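Putative transcriptional regulator (Bacillus cytotoxicus NVH 391-98, PDB 3K4H) probably acts as a LacI-type transcriptional regulator whose periplasmic-binding-protein-like effector domain binds a glucose-containing glycan in the cleft between two lobes. Local coordinates at residues G99-R104 / I108-N113. Residues are numbered along the deposited sequence; the frame is centred on the assembly and turned at random.
With GLC (alpha-D-glucopyranose), chain C.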
loop_
_atom_site.group_PDB
_atom_site.type_symbol
_atom_site.label_atom_id
_atom_site.label_comp_id
_atom_site.label_asym_id
_atom_site.label_seq_id
_atom_site.Cartn_x
_atom_site.Cartn_y
_atom_site.Cartn_z
ATOM N N GLY A 99 -4.034 0.093 -10.919
ATOM C CA GLY A 99 -2.757 -0.647 -10.932
ATOM C C GLY A 99 -1.574 0.267 -10.629
ATOM O O GLY A 99 -1.625 1.469 -10.887
ATOM N N LYS A 100 -0.510 -0.296 -10.063
ATOM C CA LYS A 100 0.731 0.425 -9.824
ATOM C C LYS A 100 1.389 0.846 -11.140
ATOM O O LYS A 100 1.430 0.073 -12.096
ATOM C CB LYS A 100 1.675 -0.486 -9.089
ATOM C CG LYS A 100 2.559 0.185 -8.097
ATOM C CD LYS A 100 3.282 -0.857 -7.253
ATOM C CE LYS A 100 4.356 -1.559 -8.049
ATOM N NZ LYS A 100 5.052 -2.512 -7.171
ATOM N N PRO A 101 1.909 2.085 -11.197
ATOM C CA PRO A 101 2.673 2.507 -12.377
ATOM C C PRO A 101 4.091 2.018 -12.239
ATOM O O PRO A 101 4.568 1.851 -11.117
ATOM C CB PRO A 101 2.634 4.036 -12.299
ATOM C CG PRO A 101 1.715 4.378 -11.084
ATOM C CD PRO A 101 1.739 3.179 -10.222
ATOM N N TYR A 102 4.773 1.781 -13.357
ATOM C CA TYR A 102 6.124 1.244 -13.255
ATOM C C TYR A 102 7.014 2.196 -12.461
ATOM O O TYR A 102 7.717 1.775 -11.530
ATOM C CB TYR A 102 6.750 0.923 -14.611
ATOM C CG TYR A 102 8.117 0.274 -14.453
ATOM C CD1 TYR A 102 8.261 -0.921 -13.732
ATOM C CD2 TYR A 102 9.272 0.863 -14.993
ATOM C CE1 TYR A 102 9.517 -1.527 -13.562
ATOM C CE2 TYR A 102 10.548 0.261 -14.832
ATOM C CZ TYR A 102 10.654 -0.931 -14.113
ATOM O OH TYR A 102 11.873 -1.541 -13.940
ATOM N N ASP A 103 6.947 3.475 -12.831
ATOM C CA ASP A 103 7.719 4.545 -12.204
ATOM C C ASP A 103 6.810 5.766 -11.977
ATOM O O ASP A 103 5.622 5.735 -12.341
ATOM C CB ASP A 103 8.899 4.923 -13.116
ATOM C CG ASP A 103 8.458 5.264 -14.553
ATOM O OD1 ASP A 103 7.240 5.448 -14.808
ATOM O OD2 ASP A 103 9.339 5.351 -15.432
ATOM N N ARG A 104 7.373 6.827 -11.386
ATOM C CA ARG A 104 6.675 8.106 -11.189
ATOM C C ARG A 104 5.460 7.986 -10.275
ATOM O O ARG A 104 4.471 8.715 -10.452
ATOM C CB ARG A 104 6.202 8.705 -12.516
ATOM C CG ARG A 104 7.241 9.022 -13.548
ATOM C CD ARG A 104 6.497 9.197 -14.855
ATOM N NE ARG A 104 7.146 10.119 -15.786
ATOM C CZ ARG A 104 6.752 10.309 -17.048
ATOM N NH1 ARG A 104 5.708 9.631 -17.541
ATOM N NH2 ARG A 104 7.412 11.169 -17.823
ATOM N N ILE A 108 1.759 10.158 -10.787
ATOM C CA ILE A 108 0.531 9.533 -11.278
ATOM C C ILE A 108 -0.419 9.167 -10.142
ATOM O O ILE A 108 0.022 8.603 -9.129
ATOM C CB ILE A 108 0.873 8.262 -12.065
ATOM C CG1 ILE A 108 1.820 8.594 -13.216
ATOM C CG2 ILE A 108 -0.397 7.552 -12.579
ATOM C CD1 ILE A 108 2.707 7.415 -13.646
ATOM N N THR A 109 -1.709 9.353 -10.333
ATOM C CA THR A 109 -2.676 8.928 -9.337
ATOM C C THR A 109 -3.263 7.592 -9.691
ATOM O O THR A 109 -3.753 7.413 -10.747
ATOM C CB THR A 109 -3.815 9.856 -9.289
ATOM O OG1 THR A 109 -3.308 11.175 -9.285
ATOM C CG2 THR A 109 -4.555 9.649 -8.060
ATOM N N TYR A 110 -3.197 6.646 -8.790
ATOM C CA TYR A 110 -3.618 5.328 -9.098
ATOM C C TYR A 110 -4.352 4.635 -7.994
ATOM O O TYR A 110 -4.240 5.015 -6.894
ATOM C CB TYR A 110 -2.435 4.540 -9.587
ATOM C CG TYR A 110 -1.478 4.142 -8.546
ATOM C CD1 TYR A 110 -1.697 3.041 -7.799
ATOM C CD2 TYR A 110 -0.330 4.836 -8.339
ATOM C CE1 TYR A 110 -0.838 2.662 -6.875
ATOM C CE2 TYR A 110 0.538 4.463 -7.403
ATOM C CZ TYR A 110 0.281 3.373 -6.669
ATOM O OH TYR A 110 1.157 2.973 -5.713
ATOM N N VAL A 111 -5.147 3.640 -8.338
ATOM C CA VAL A 111 -5.897 2.820 -7.413
ATOM C C VAL A 111 -5.434 1.391 -7.532
ATOM O O VAL A 111 -5.197 0.942 -8.589
ATOM C CB VAL A 111 -7.332 2.867 -7.728
ATOM C CG1 VAL A 111 -8.060 2.183 -6.723
ATOM C CG2 VAL A 111 -7.763 4.216 -7.761
ATOM N N ASP A 112 -5.195 0.707 -6.439
ATOM C CA ASP A 112 -4.645 -0.618 -6.523
ATOM C C ASP A 112 -4.934 -1.398 -5.303
ATOM O O ASP A 112 -5.429 -0.874 -4.397
ATOM C CB ASP A 112 -3.164 -0.525 -6.733
ATOM C CG ASP A 112 -2.574 -1.768 -7.242
ATOM O OD1 ASP A 112 -3.292 -2.601 -7.739
ATOM O OD2 ASP A 112 -1.376 -1.912 -7.155
ATOM N N ASN A 113 -4.701 -2.685 -5.320
ATOM C CA ASN A 113 -4.669 -3.457 -4.113
ATOM C C ASN A 113 -3.237 -3.658 -3.731
ATOM O O ASN A 113 -2.397 -3.527 -4.535
ATOM C CB ASN A 113 -5.222 -4.827 -4.307
ATOM C CG ASN A 113 -6.453 -4.850 -5.044
ATOM O OD1 ASN A 113 -6.460 -5.070 -6.208
ATOM N ND2 ASN A 113 -7.523 -4.726 -4.362
HETATM C C1 GLC C . -6.547 -4.899 -12.578
HETATM C C2 GLC C . -5.661 -3.826 -13.176
HETATM C C3 GLC C . -4.314 -3.936 -12.482
HETATM C C4 GLC C . -4.470 -3.755 -10.961
HETATM C C5 GLC C . -5.512 -4.704 -10.417
HETATM C C6 GLC C . -5.758 -4.376 -8.964
HETATM O O2 GLC C . -5.521 -4.073 -14.556
HETATM O O3 GLC C . -3.450 -3.019 -13.116
HETATM O O4 GLC C . -3.329 -4.158 -10.273
HETATM O O5 GLC C . -6.709 -4.656 -11.186
HETATM O O6 GLC C . -5.213 -5.440 -8.231
#
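Gly99 N, just past the C-terminal end of strand 95-98, donates to Val111 O (2.7 Å) of the parallel neighbour 110-112, where both run into the sugar cleft of a periplasmic-binding-protein-like fold. Here, as in other parallel alpha/beta folds, ligand contacts gather at the C-terminal ends of the strands. Asp112 OD1 accepts a hydrogen bond from glucose O4 at 3.0 Å, and Gly99 CA lies 3.3 Å from glucose O3. The Asp112 carboxylate reaches the sugar with CG anti to the backbone N (chi1 -162°). Asn113, next along the chain, turns its OD1 to glucose O6, an approach modelled doubtfully short, while its ND2 is held by Val245 O and Ile274 O.

Behind this first shell, the loop folds back over the Tyr110 ring. Pro101 CD sits over one face, 3.5 Å from the ring centroid, and Lys100 CA joins it on that face at 4.2 Å, both as CH-pi contacts. The lysine chain then runs alongside the tyrosine toward a salt bridge with Asp148. Farther from the sugar, Ile108 packs its CD1 against Pro101 CB (3.6 Å), while its other neighbours include Phe95. The turn is closed by Ile108 N, which donates to Arg104 O at 3.1 Å with an N-H...O angle of 151°.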